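Long-range contacts in periplasmic protein-probably involved in high-affinity Fe2+ transport (Escherichia coli F11, PDB 5I0Y), which probably takes part in high-affinity uptake of ferrous iron in the periplasm and binds copper at a site required for iron transport: residues Lys111-Ile116 / Asp142-Phe147; Thr79-Glu84 / Lys103-Gly108; Asn55-Gly60 / Gly135-Pro140; Gln25-Glu30 / Asp42-Ala47. The protein carries 1 engineered substitution. One frame throughout, in Å; residues are numbered along the deposited sequence. Where two conformers were deposited one is given.

Contact 1 of 4, residues Lys111-Ile116 / Asp142-Phe147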
loop_
_atom_site.group_PDB
_atom_site.type_symbol
_atom_site.label_atom_id
_atom_site.label_comp_id
_atom_site.label_asym_id
_atom_site.label_seq_id
_atom_site.Cartn_x
_atom_site.Cartn_y
_atom_site.Cartn_z
ATOM N N LYS B 111 19.269 -19.310 -4.819
ATOM C CA LYS B 111 17.830 -19.482 -4.918
ATOM C C LYS B 111 17.227 -18.503 -3.924
ATOM O O LYS B 111 17.786 -18.300 -2.846
ATOM C CB LYS B 111 17.423 -20.905 -4.518
ATOM C CG LYS B 111 15.949 -21.028 -4.172
ATOM C CD LYS B 111 15.522 -22.454 -3.859
ATOM C CE LYS B 111 14.057 -22.643 -4.229
ATOM N NZ LYS B 111 13.330 -23.631 -3.392
ATOM N N VAL B 112 16.121 -17.857 -4.292
ATOM C CA VAL B 112 15.325 -17.128 -3.307
ATOM C C VAL B 112 13.856 -17.467 -3.506
ATOM O O VAL B 112 13.368 -17.531 -4.641
ATOM C CB VAL B 112 15.613 -15.602 -3.267
ATOM C CG1 VAL B 112 15.113 -14.866 -4.518
ATOM C CG2 VAL B 112 15.055 -14.980 -1.993
ATOM N N THR B 113 13.188 -17.712 -2.384
ATOM C CA THR B 113 11.756 -17.954 -2.376
ATOM C C THR B 113 11.076 -16.854 -1.565
ATOM O O THR B 113 11.489 -16.546 -0.454
ATOM C CB THR B 113 11.426 -19.350 -1.832
ATOM O OG1 THR B 113 12.053 -20.324 -2.676
ATOM C CG2 THR B 113 9.900 -19.628 -1.824
ATOM N N TYR B 114 10.047 -16.263 -2.161
ATOM C CA TYR B 114 9.194 -15.311 -1.461
ATOM C C TYR B 114 7.926 -16.014 -1.019
ATOM O O TYR B 114 7.292 -16.688 -1.815
ATOM C CB TYR B 114 8.866 -14.105 -2.342
ATOM C CG TYR B 114 10.038 -13.217 -2.708
ATOM C CD1 TYR B 114 11.255 -13.265 -2.009
ATOM C CD2 TYR B 114 9.910 -12.277 -3.737
ATOM C CE1 TYR B 114 12.310 -12.445 -2.363
ATOM C CE2 TYR B 114 10.958 -11.439 -4.078
ATOM C CZ TYR B 114 12.155 -11.529 -3.393
ATOM O OH TYR B 114 13.216 -10.695 -3.692
ATOM N N HIS B 115 7.576 -15.844 0.253
ATOM C CA HIS B 115 6.359 -16.419 0.860
ATOM C C HIS B 115 5.352 -15.321 1.006
ATOM O O HIS B 115 5.572 -14.396 1.792
ATOM C CB HIS B 115 6.680 -17.029 2.225
ATOM C CG HIS B 115 7.930 -17.882 2.235
ATOM N ND1 HIS B 115 7.993 -19.077 1.603
ATOM C CD2 HIS B 115 9.178 -17.680 2.822
ATOM C CE1 HIS B 115 9.211 -19.613 1.777
ATOM N NE2 HIS B 115 9.943 -18.761 2.523
ATOM N N ILE B 116 4.272 -15.384 0.223
ATOM C CA ILE B 116 3.347 -14.248 0.079
ATOM C C ILE B 116 1.971 -14.545 0.667
ATOM O O ILE B 116 1.367 -15.589 0.389
ATOM C CB ILE B 116 3.236 -13.867 -1.404
ATOM C CG1 ILE B 116 4.637 -13.583 -1.933
ATOM C CG2 ILE B 116 2.375 -12.617 -1.588
ATOM C CD1 ILE B 116 4.700 -13.327 -3.406
ATOM N N ASP B 142 4.046 -19.444 -2.549
ATOM C CA ASP B 142 5.448 -19.162 -2.780
ATOM C C ASP B 142 5.735 -18.864 -4.242
ATOM O O ASP B 142 5.084 -19.390 -5.145
ATOM C CB ASP B 142 6.309 -20.375 -2.412
ATOM C CG ASP B 142 6.504 -20.560 -0.917
ATOM O OD1 ASP B 142 6.035 -19.735 -0.100
ATOM O OD2 ASP B 142 7.167 -21.549 -0.554
ATOM N N VAL B 143 6.753 -18.046 -4.453
ATOM C CA VAL B 143 7.344 -17.882 -5.764
ATOM C C VAL B 143 8.860 -17.939 -5.625
ATOM O O VAL B 143 9.423 -17.397 -4.668
ATOM C CB VAL B 143 6.878 -16.578 -6.428
ATOM C CG1 VAL B 143 7.069 -15.384 -5.504
ATOM C CG2 VAL B 143 7.606 -16.390 -7.732
ATOM N N SER B 144 9.513 -18.647 -6.547
ATOM C CA SER B 144 10.972 -18.822 -6.484
ATOM C C SER B 144 11.732 -18.271 -7.674
ATOM O O SER B 144 11.192 -18.172 -8.793
ATOM C CB SER B 144 11.327 -20.292 -6.323
ATOM O OG SER B 144 10.858 -20.776 -5.080
ATOM N N TYR B 145 12.997 -17.935 -7.412
ATOM C CA TYR B 145 13.870 -17.266 -8.384
ATOM C C TYR B 145 15.253 -17.851 -8.253
ATOM O O TYR B 145 15.676 -18.165 -7.145
ATOM C CB TYR B 145 13.943 -15.751 -8.088
ATOM C CG TYR B 145 12.587 -15.103 -8.064
ATOM C CD1 TYR B 145 11.987 -14.679 -9.245
ATOM C CD2 TYR B 145 11.888 -14.951 -6.877
ATOM C CE1 TYR B 145 10.720 -14.111 -9.244
ATOM C CE2 TYR B 145 10.635 -14.370 -6.859
ATOM C CZ TYR B 145 10.054 -13.965 -8.044
ATOM O OH TYR B 145 8.809 -13.391 -8.040
ATOM N N GLU B 146 15.953 -17.975 -9.374
ATOM C CA GLU B 146 17.350 -18.409 -9.385
ATOM C C GLU B 146 18.182 -17.345 -10.072
ATOM O O GLU B 146 17.810 -16.821 -11.110
ATOM C CB GLU B 146 17.501 -19.751 -10.101
ATOM C CG GLU B 146 16.874 -20.921 -9.357
ATOM C CD GLU B 146 17.126 -22.275 -9.995
ATOM O OE1 GLU B 146 17.737 -22.334 -11.080
ATOM O OE2 GLU B 146 16.705 -23.289 -9.398
ATOM N N PHE B 147 19.306 -16.999 -9.466
ATOM C CA PHE B 147 20.130 -15.930 -9.993
ATOM C C PHE B 147 21.578 -16.109 -9.589
ATOM O O PHE B 147 21.867 -16.742 -8.575
ATOM C CB PHE B 147 19.592 -14.536 -9.571
ATOM C CG PHE B 147 19.602 -14.278 -8.080
ATOM C CD1 PHE B 147 20.521 -13.387 -7.532
ATOM C CD2 PHE B 147 18.669 -14.876 -7.231
ATOM C CE1 PHE B 147 20.533 -13.128 -6.169
ATOM C CE2 PHE B 147 18.675 -14.619 -5.869
ATOM C CZ PHE B 147 19.604 -13.739 -5.338
#
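An antiparallel strand pair at one edge of the beta sandwich joins Val112 and Tyr114 to Tyr145 and Val143; the two segment axes run at 162° and approach to 4.6 Å. Its register rests on two hydrogen-bonded pairs: Val112 N donates to Tyr145 O at 2.9 Å and Tyr114 N to Val143 O at 2.8 Å, each with a return bond. The face carrying Thr113 and His115 is polar. His115 ND1 donates to Asp142 OD1 at 2.7 Å (161° at the hydrogen); the oxygen lies near the imidazole plane, but the nitrogen stands well above the carboxylate plane. His115 NE2 bonds Thr73 OG1, which should restrain the imidazole further. Thr113 OG1, anti to its carbonyl carbon (chi1 -60°), is hydrogen-bonded to Ser144 OG at 2.7 Å. On the other face, Val112 CG1 meets Phe147 CE2 at 3.8 Å, and the obliquely set rings of Tyr114 and Tyr145 touch; Tyr114 OH bonds Gln46 O and Tyr145 OH bonds Leu19 O. Such alternation, with Val112, Tyr114, Val143 and Tyr145 turned inward, marks a beta sandwich.

Contact 2 of 4, residues Thr79-Glu84 / Lys103-Gly108; sequences TGEKQE and KMMGVG
In the conformer given, one of two deposited, Met105 keeps SD anti to CA (chi2 179°) and then bends at the sulfur (chi3 -84°), while Glu81 holds CG anti to its backbone N (chi1 -159°), and the two side chains cross obliquely. Glu81 belongs to a G1 beta bulge, where it and Gly80 both face Asn76 just before strand 82-92, and its partner lies in the loop between strands 95-102 and 108-117. Contact is made along the length of the thioether chain. Met105 CB lies 3.5 Å from Glu81 OE1, and Met105 SD rests 3.6 Å from Glu81 CG. Beyond the bend, Met105 CE comes within 3.4 Å of Glu81 O and 3.8 Å of Gln83 CB, covering the start of the strand. Thr79 forms an ST turn that spans the bulge: its OG1 accepts from Glu81 N at 3.2 Å. Asn76 ND2 also bonds Met105 O, drawing the loop to the same corner of the sheet. A single water completes the polar side of this surface contact: it donates to Glu81 OE1 at 2.8 Å and to Met105 O at 2.9 Å, and it accepts from Thr79 OG1 at 2.7 Å.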
loop_
_atom_site.group_PDB
_atom_site.type_symbol
_atom_site.label_atom_id
_atom_site.label_comp_id
_atom_site.label_asym_id
_atom_site.label_seq_id
_atom_site.Cartn_x
_atom_site.Cartn_y
_atom_site.Cartn_z
ATOM N N THR B 79 27.185 -23.115 -1.562
ATOM C CA THR B 79 27.718 -23.387 -0.238
ATOM C C THR B 79 26.695 -24.072 0.662
ATOM O O THR B 79 27.059 -24.695 1.660
ATOM C CB THR B 79 28.193 -22.100 0.460
ATOM O OG1 THR B 79 27.047 -21.281 0.725
ATOM C CG2 THR B 79 29.174 -21.321 -0.434
ATOM N N GLY B 80 25.412 -23.936 0.323
ATOM C CA GLY B 80 24.348 -24.436 1.171
ATOM C C GLY B 80 23.826 -23.434 2.194
ATOM O O GLY B 80 22.809 -23.696 2.839
ATOM N N GLU B 81 24.508 -22.297 2.353
ATOM C CA GLU B 81 24.147 -21.361 3.423
ATOM C C GLU B 81 22.751 -20.764 3.181
ATOM O O GLU B 81 22.408 -20.404 2.052
ATOM C CB GLU B 81 25.188 -20.249 3.573
ATOM C CG GLU B 81 25.127 -19.582 4.946
ATOM C CD GLU B 81 26.046 -18.388 5.081
ATOM O OE1 GLU B 81 26.999 -18.248 4.293
ATOM O OE2 GLU B 81 25.814 -17.574 5.994
ATOM N N LYS B 82 21.965 -20.684 4.248
ATOM C CA LYS B 82 20.573 -20.248 4.171
ATOM C C LYS B 82 20.309 -19.058 5.095
ATOM O O LYS B 82 20.884 -18.959 6.177
ATOM C CB LYS B 82 19.656 -21.404 4.567
ATOM C CG LYS B 82 18.165 -21.084 4.500
ATOM C CD LYS B 82 17.312 -22.269 4.915
ATOM C CE LYS B 82 17.438 -23.406 3.913
ATOM N NZ LYS B 82 16.899 -24.688 4.449
ATOM N N GLN B 83 19.433 -18.157 4.654
ATOM C CA GLN B 83 19.035 -16.999 5.449
ATOM C C GLN B 83 17.549 -16.793 5.250
ATOM O O GLN B 83 17.043 -16.928 4.133
ATOM C CB GLN B 83 19.803 -15.765 4.973
ATOM C CG GLN B 83 19.573 -14.492 5.776
ATOM C CD GLN B 83 20.206 -13.293 5.102
ATOM O OE1 GLN B 83 21.397 -13.296 4.789
ATOM N NE2 GLN B 83 19.410 -12.279 4.839
ATOM N N GLU B 84 16.848 -16.493 6.336
ATOM C CA GLU B 84 15.426 -16.187 6.296
ATOM C C GLU B 84 15.228 -14.776 6.823
ATOM O O GLU B 84 16.003 -14.302 7.665
ATOM C CB GLU B 84 14.617 -17.158 7.163
ATOM C CG GLU B 84 15.171 -18.576 7.265
ATOM C CD GLU B 84 14.326 -19.632 6.566
ATOM O OE1 GLU B 84 13.364 -19.298 5.835
ATOM O OE2 GLU B 84 14.647 -20.828 6.744
ATOM N N LYS B 103 22.396 -8.836 4.280
ATOM C CA LYS B 103 23.761 -9.250 4.048
ATOM C C LYS B 103 23.685 -10.515 3.218
ATOM O O LYS B 103 22.985 -11.451 3.588
ATOM C CB LYS B 103 24.476 -9.492 5.380
ATOM C CG LYS B 103 25.968 -9.752 5.255
ATOM C CD LYS B 103 26.579 -10.149 6.589
ATOM C CE LYS B 103 27.896 -10.877 6.375
ATOM N NZ LYS B 103 27.673 -12.192 5.704
ATOM N N MET B 104 24.370 -10.515 2.082
ATOM C CA MET B 104 24.463 -11.705 1.235
ATOM C C MET B 104 25.439 -12.727 1.831
ATOM O O MET B 104 26.064 -12.484 2.860
ATOM C CB MET B 104 24.827 -11.298 -0.192
ATOM C CG MET B 104 23.694 -10.558 -0.908
ATOM S SD MET B 104 22.208 -11.546 -1.227
ATOM C CE MET B 104 22.736 -12.467 -2.667
ATOM N N MET B 105 25.563 -13.867 1.162
ATOM C CA MET B 105 26.363 -14.972 1.665
ATOM C C MET B 105 27.433 -15.350 0.643
ATOM O O MET B 105 27.649 -16.531 0.340
ATOM C CB MET B 105 25.439 -16.145 2.023
ATOM C CG MET B 105 24.329 -15.723 2.978
ATOM S SD MET B 105 23.161 -17.008 3.443
ATOM C CE MET B 105 21.999 -16.993 2.082
ATOM N N GLY B 106 28.090 -14.327 0.102
ATOM C CA GLY B 106 29.167 -14.513 -0.869
ATOM C C GLY B 106 28.710 -14.529 -2.306
ATOM O O GLY B 106 27.524 -14.723 -2.582
ATOM N N VAL B 107 29.646 -14.305 -3.224
ATOM C CA VAL B 107 29.382 -14.430 -4.655
ATOM C C VAL B 107 29.036 -15.886 -4.962
ATOM O O VAL B 107 29.615 -16.797 -4.364
ATOM C CB VAL B 107 30.567 -13.923 -5.527
ATOM C CG1 VAL B 107 30.788 -12.433 -5.303
ATOM C CG2 VAL B 107 31.851 -14.686 -5.232
ATOM N N GLY B 108 28.068 -16.102 -5.853
ATOM C CA GLY B 108 27.635 -17.454 -6.195
ATOM C C GLY B 108 26.245 -17.577 -6.790
ATOM O O GLY B 108 25.586 -16.576 -7.077
HETATM O O HOH W 1 27.876 -18.982 1.784
#

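Contact 3 of 4, residues Asn55-Gly60 / Gly135-Pro140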
loop_
_atom_site.group_PDB
_atom_site.type_symbol
_atom_site.label_atom_id
_atom_site.label_comp_id
_atom_site.label_asym_id
_atom_site.label_seq_id
_atom_site.Cartn_x
_atom_site.Cartn_y
_atom_site.Cartn_z
ATOM N N ASN B 55 -7.011 -9.037 -13.499
ATOM C CA ASN B 55 -7.011 -9.189 -12.052
ATOM C C ASN B 55 -8.445 -9.113 -11.521
ATOM O O ASN B 55 -9.209 -8.225 -11.917
ATOM C CB ASN B 55 -6.105 -8.122 -11.422
ATOM C CG ASN B 55 -5.936 -8.311 -9.930
ATOM O OD1 ASN B 55 -6.823 -7.949 -9.155
ATOM N ND2 ASN B 55 -4.784 -8.845 -9.514
ATOM N N LYS B 56 -8.770 -10.043 -10.629
ATOM C CA LYS B 56 -10.141 -10.204 -10.147
ATOM C C LYS B 56 -10.320 -9.667 -8.740
ATOM O O LYS B 56 -11.392 -9.835 -8.127
ATOM C CB LYS B 56 -10.560 -11.678 -10.193
ATOM C CG LYS B 56 -10.592 -12.258 -11.597
ATOM C CD LYS B 56 -11.181 -13.664 -11.592
ATOM C CE LYS B 56 -10.125 -14.746 -11.357
ATOM N NZ LYS B 56 -9.589 -14.834 -9.966
ATOM N N ASN B 57 -9.282 -9.005 -8.231
ATOM C CA ASN B 57 -9.321 -8.449 -6.885
ATOM C C ASN B 57 -9.396 -6.937 -6.819
ATOM O O ASN B 57 -9.184 -6.364 -5.752
ATOM C CB ASN B 57 -8.136 -8.947 -6.072
ATOM C CG ASN B 57 -8.125 -10.456 -5.931
ATOM O OD1 ASN B 57 -7.188 -11.116 -6.345
ATOM N ND2 ASN B 57 -9.185 -11.011 -5.353
ATOM N N GLY B 58 -9.692 -6.303 -7.953
ATOM C CA GLY B 58 -9.949 -4.869 -8.032
ATOM C C GLY B 58 -8.780 -4.006 -8.436
ATOM O O GLY B 58 -8.887 -2.799 -8.376
ATOM N N PHE B 59 -7.683 -4.621 -8.878
ATOM C CA PHE B 59 -6.505 -3.858 -9.310
ATOM C C PHE B 59 -6.350 -3.853 -10.823
ATOM O O PHE B 59 -6.497 -4.883 -11.470
ATOM C CB PHE B 59 -5.233 -4.398 -8.627
ATOM C CG PHE B 59 -5.307 -4.357 -7.131
ATOM C CD1 PHE B 59 -5.069 -3.170 -6.433
ATOM C CD2 PHE B 59 -5.686 -5.492 -6.420
ATOM C CE1 PHE B 59 -5.190 -3.126 -5.046
ATOM C CE2 PHE B 59 -5.793 -5.452 -5.043
ATOM C CZ PHE B 59 -5.547 -4.273 -4.360
ATOM N N GLY B 60 -6.055 -2.691 -11.384
ATOM C CA GLY B 60 -5.851 -2.582 -12.836
ATOM C C GLY B 60 -4.439 -2.970 -13.222
ATOM O O GLY B 60 -3.527 -2.953 -12.380
ATOM N N GLY B 135 -13.559 -10.420 -6.482
ATOM C CA GLY B 135 -13.259 -11.809 -6.199
ATOM C C GLY B 135 -12.540 -12.051 -4.881
ATOM O O GLY B 135 -11.903 -11.149 -4.303
ATOM N N ARG B 136 -12.633 -13.280 -4.386
ATOM C CA ARG B 136 -11.987 -13.682 -3.146
ATOM C C ARG B 136 -10.482 -13.622 -3.278
ATOM O O ARG B 136 -9.936 -13.730 -4.379
ATOM C CB ARG B 136 -12.384 -15.110 -2.794
ATOM C CG ARG B 136 -13.865 -15.205 -2.493
ATOM C CD ARG B 136 -14.349 -16.643 -2.580
ATOM N NE ARG B 136 -15.799 -16.725 -2.405
ATOM C CZ ARG B 136 -16.706 -16.519 -3.361
ATOM N NH1 ARG B 136 -16.352 -16.181 -4.597
ATOM N NH2 ARG B 136 -17.990 -16.634 -3.068
ATOM N N TRP B 137 -9.814 -13.464 -2.145
ATOM C CA TRP B 137 -8.356 -13.538 -2.190
ATOM C C TRP B 137 -7.892 -14.915 -2.504
ATOM O O TRP B 137 -8.496 -15.905 -2.082
ATOM C CB TRP B 137 -7.708 -13.088 -0.888
ATOM C CG TRP B 137 -7.928 -11.645 -0.593
ATOM C CD1 TRP B 137 -8.622 -11.106 0.483
ATOM C CD2 TRP B 137 -7.470 -10.500 -1.377
ATOM N NE1 TRP B 137 -8.632 -9.742 0.413
ATOM C CE2 TRP B 137 -7.948 -9.310 -0.668
ATOM C CE3 TRP B 137 -6.722 -10.345 -2.539
ATOM C CZ2 TRP B 137 -7.688 -8.027 -1.131
ATOM C CZ3 TRP B 137 -6.474 -9.045 -2.997
ATOM C CH2 TRP B 137 -6.946 -7.918 -2.308
ATOM N N TRP B 138 -6.788 -14.976 -3.236
ATOM C CA TRP B 138 -6.004 -16.192 -3.366
ATOM C C TRP B 138 -5.414 -16.610 -2.046
ATOM O O TRP B 138 -5.320 -15.806 -1.114
ATOM C CB TRP B 138 -4.908 -15.976 -4.396
ATOM C CG TRP B 138 -4.315 -14.576 -4.367
ATOM C CD1 TRP B 138 -4.664 -13.484 -5.157
ATOM C CD2 TRP B 138 -3.253 -14.095 -3.490
ATOM N NE1 TRP B 138 -3.892 -12.387 -4.843
ATOM C CE2 TRP B 138 -3.033 -12.689 -3.845
ATOM C CE3 TRP B 138 -2.472 -14.673 -2.499
ATOM C CZ2 TRP B 138 -2.070 -11.922 -3.207
ATOM C CZ3 TRP B 138 -1.496 -13.888 -1.860
ATOM C CH2 TRP B 138 -1.302 -12.548 -2.220
ATOM N N LYS B 139 -5.041 -17.885 -1.948
ATOM C CA LYS B 139 -4.411 -18.413 -0.739
ATOM C C LYS B 139 -2.922 -18.091 -0.743
ATOM O O LYS B 139 -2.345 -17.865 -1.814
ATOM C CB LYS B 139 -4.599 -19.935 -0.647
ATOM C CG LYS B 139 -6.032 -20.376 -0.366
ATOM C CD LYS B 139 -6.176 -21.892 -0.374
ATOM C CE LYS B 139 -7.638 -22.317 -0.399
ATOM N NZ LYS B 139 -8.212 -22.324 -1.778
ATOM N N PRO B 140 -2.294 -18.075 0.449
ATOM C CA PRO B 140 -0.852 -17.828 0.517
ATOM C C PRO B 140 -0.079 -18.761 -0.429
ATOM O O PRO B 140 -0.471 -19.920 -0.644
ATOM C CB PRO B 140 -0.510 -18.101 1.993
ATOM C CG PRO B 140 -1.785 -17.840 2.734
ATOM C CD PRO B 140 -2.882 -18.263 1.793
HETATM O O HOH W 2 -4.582 -10.738 -7.232
HETATM O O HOH W 3 -10.317 -14.083 -7.001
#
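Asn57 and Trp137 meet where two loops come together, one following strand 43-51 and the other leading into strand 141-149. The side chain of Asn57 starts with CB 3.5 Å from Trp137 CZ3. CG, anti to its own carbonyl carbon (chi1 -60°), stays beside the same benzo ring, 3.7 Å from Trp137 CE3, with amide and indole planes only 31° apart. At the tip the amide divides. OD1 accepts from a water at 2.8 Å; that water in turn accepts from Trp138 NE1 at 3.0 Å and from Asn55 ND2. ND2 is placed between two consecutive backbone carbonyls: it donates to Arg136 O at 3.0 Å, standing 68° out of that carbonyl plane, and more weakly to Gly135 O at 2.9 Å. The backbone adds a bond of its own, Gly135 N to Lys56 O at 2.8 Å. Behind Asn57, an Asx turn in which Asn55 OD1 accepts from Asn57 N ties down the backbone from which this side chain springs. Phe59 CE2 meets Trp137 CH2 at 3.9 Å, each at the edge of the other's ring, and the second subunit packs here through its Val91 on Phe59 and its Glu30 on Trp137. The buried amide therefore has partners at both its oxygen and its nitrogen, which distinguishes its two ends and sets its rotation against the indole.

Contact 4 of 4, residues Gln25-Glu30 / Asp42-Ala47; sequences QPIDME and DVHLQA. Engineered in segment 42-47: Gln46 (natural residue Glu). With CU (copper (II) ion), chain D.
Ile27 lies over one face of the His44 imidazole in a CH-pi contact: CG1 is 3.4 Å from the ring centroid and 16° off the ring normal. It is displaced toward the ND1 side, 3.3 Å from that atom, and CD1 reaches on past CG1 to lie 3.7 Å from His44 CE1. His44 CG is anti to the backbone N (chi1 -165°), carrying the imidazole toward Ile27, while Ile27 sets CG1 between its backbone N and carbonyl carbon (chi1 60°), and the two side chains cross obliquely. His44 NE2 binds the copper ion at 2.0 Å in a site shared with Met90 and His97 of the same chain and His127 of the second subunit, so the metal joins the two chains. Asn101 OD1 is hydrogen-bonded to His44 ND1 and, as a second-shell residue, should limit the ring's rotation. Gln46, engineered in place of Glu, brings NE2 to 4.1 Å from the copper, near the imidazole plane at its edge. At the start of the strand, Asp42 and Val43 face Ile102 as a classic beta bulge. Here the Pro26 ring lies against the Asp42 carbonyl, with CD 3.3 Å from Asp42 O and CG 3.5 Å from Asp42 C. Gln25 O lies 3.5 Å from His44 CB.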
loop_
_atom_site.group_PDB
_atom_site.type_symbol
_atom_site.label_atom_id
_atom_site.label_comp_id
_atom_site.label_asym_id
_atom_site.label_seq_id
_atom_site.Cartn_x
_atom_site.Cartn_y
_atom_site.Cartn_z
ATOM N N GLN B 25 21.863 -1.527 -4.428
ATOM C CA GLN B 25 22.698 -1.227 -3.270
ATOM C C GLN B 25 21.865 -1.023 -2.013
ATOM O O GLN B 25 20.679 -0.674 -2.099
ATOM C CB GLN B 25 23.689 -0.062 -3.479
ATOM C CG GLN B 25 23.499 0.791 -4.714
ATOM C CD GLN B 25 22.467 1.893 -4.555
ATOM O OE1 GLN B 25 21.668 1.903 -3.615
ATOM N NE2 GLN B 25 22.473 2.833 -5.495
ATOM N N PRO B 26 22.474 -1.265 -0.837
ATOM C CA PRO B 26 21.783 -0.999 0.410
ATOM C C PRO B 26 21.297 0.453 0.460
ATOM O O PRO B 26 21.888 1.358 -0.143
ATOM C CB PRO B 26 22.849 -1.255 1.479
ATOM C CG PRO B 26 23.802 -2.223 0.824
ATOM C CD PRO B 26 23.836 -1.805 -0.611
ATOM N N ILE B 27 20.174 0.637 1.141
ATOM C CA ILE B 27 19.517 1.929 1.246
ATOM C C ILE B 27 19.358 2.345 2.701
ATOM O O ILE B 27 19.554 1.554 3.625
ATOM C CB ILE B 27 18.146 1.888 0.531
ATOM C CG1 ILE B 27 17.192 0.831 1.146
ATOM C CG2 ILE B 27 18.349 1.644 -0.955
ATOM C CD1 ILE B 27 16.467 1.259 2.402
ATOM N N ASP B 28 18.991 3.612 2.880
ATOM C CA ASP B 28 18.547 4.128 4.165
ATOM C C ASP B 28 17.039 4.297 4.141
ATOM O O ASP B 28 16.471 4.726 3.144
ATOM C CB ASP B 28 19.131 5.526 4.424
ATOM C CG ASP B 28 20.644 5.553 4.555
ATOM O OD1 ASP B 28 21.309 4.509 4.733
ATOM O OD2 ASP B 28 21.160 6.693 4.496
ATOM N N MET B 29 16.417 3.992 5.265
ATOM C CA MET B 29 14.986 4.131 5.404
ATOM C C MET B 29 14.598 4.842 6.689
ATOM O O MET B 29 15.384 4.887 7.656
ATOM C CB MET B 29 14.340 2.741 5.386
ATOM C CG MET B 29 14.474 2.012 6.709
ATOM S SD MET B 29 13.458 0.534 6.742
ATOM C CE MET B 29 13.580 0.068 8.460
ATOM N N GLU B 30 13.384 5.379 6.702
ATOM C CA GLU B 30 12.800 5.937 7.918
ATOM C C GLU B 30 12.051 4.819 8.649
ATOM O O GLU B 30 11.375 4.023 8.009
ATOM C CB GLU B 30 11.821 7.067 7.561
ATOM C CG GLU B 30 11.253 7.805 8.778
ATOM C CD GLU B 30 10.058 8.699 8.486
ATOM O OE1 GLU B 30 9.814 9.045 7.325
ATOM O OE2 GLU B 30 9.355 9.068 9.456
ATOM N N ASP B 42 24.779 -5.850 2.086
ATOM C CA ASP B 42 25.357 -5.972 0.753
ATOM C C ASP B 42 24.398 -5.485 -0.325
ATOM O O ASP B 42 24.810 -4.911 -1.320
ATOM C CB ASP B 42 25.739 -7.430 0.484
ATOM C CG ASP B 42 26.868 -7.907 1.389
ATOM O OD1 ASP B 42 27.881 -7.170 1.522
ATOM O OD2 ASP B 42 26.742 -9.004 1.964
ATOM N N VAL B 43 23.101 -5.742 -0.128
ATOM C CA VAL B 43 22.107 -5.330 -1.121
ATOM C C VAL B 43 20.829 -4.918 -0.389
ATOM O O VAL B 43 20.641 -5.261 0.770
ATOM C CB VAL B 43 21.764 -6.458 -2.154
ATOM C CG1 VAL B 43 23.016 -7.021 -2.846
ATOM C CG2 VAL B 43 20.943 -7.588 -1.521
ATOM N N HIS B 44 19.984 -4.168 -1.086
ATOM C CA HIS B 44 18.565 -4.076 -0.743
ATOM C C HIS B 44 17.862 -5.041 -1.650
ATOM O O HIS B 44 17.966 -4.919 -2.873
ATOM C CB HIS B 44 18.065 -2.655 -0.993
ATOM C CG HIS B 44 16.721 -2.340 -0.352
ATOM N ND1 HIS B 44 16.518 -2.376 0.985
ATOM C CD2 HIS B 44 15.512 -1.950 -0.923
ATOM C CE1 HIS B 44 15.240 -2.017 1.249
ATOM N NE2 HIS B 44 14.627 -1.773 0.081
ATOM N N LEU B 45 17.191 -6.030 -1.057
ATOM C CA LEU B 45 16.459 -7.041 -1.809
ATOM C C LEU B 45 14.983 -6.677 -1.817
ATOM O O LEU B 45 14.430 -6.277 -0.796
ATOM C CB LEU B 45 16.674 -8.428 -1.188
ATOM C CG LEU B 45 15.975 -9.628 -1.854
ATOM C CD1 LEU B 45 16.543 -9.917 -3.234
ATOM C CD2 LEU B 45 16.080 -10.850 -0.948
ATOM N N GLN B 46 14.354 -6.829 -2.968
ATOM C CA GLN B 46 13.002 -6.326 -3.152
ATOM C C GLN B 46 12.107 -7.335 -3.848
ATOM O O GLN B 46 12.569 -8.137 -4.677
ATOM C CB GLN B 46 13.025 -5.080 -4.043
ATOM C CG GLN B 46 13.604 -3.833 -3.426
ATOM C CD GLN B 46 13.316 -2.593 -4.257
ATOM O OE1 GLN B 46 12.629 -2.640 -5.295
ATOM N NE2 GLN B 46 13.807 -1.486 -3.788
ATOM N N ALA B 47 10.817 -7.236 -3.548
ATOM C CA ALA B 47 9.770 -7.891 -4.313
ATOM C C ALA B 47 9.009 -6.834 -5.086
ATOM O O ALA B 47 8.509 -5.868 -4.495
ATOM C CB ALA B 47 8.833 -8.641 -3.387
HETATM CU CU CU D . 12.912 -0.653 0.111
#

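Overall arrangement
Along the chain contact 4 closes first, then contact 2, then contact 1, and contact 3 has segments that alternate with those of contact 1 and enclose contact 2. Contacts 1, 2 and 4 reach the same antiparallel sheet, their centres 14 to 17 Å apart. Contact 1 meets contact 4 where Tyr114 packs on Leu45 and Ala47, linking strand 108-117 to the copper-binding strand 43-51; a probable hydrogen bond between Met104 N and Asp42 OD2 joins contacts 2 and 4. Contact 3 is remote from contacts 2 and 4, centres about 34 and 28 Å away, but touches contact 1 through Ile116 on Trp138 and Pro140. Contacts 3 and 4 both touch the second subunit, placing dimer contacts on opposite sides of the chain's centre.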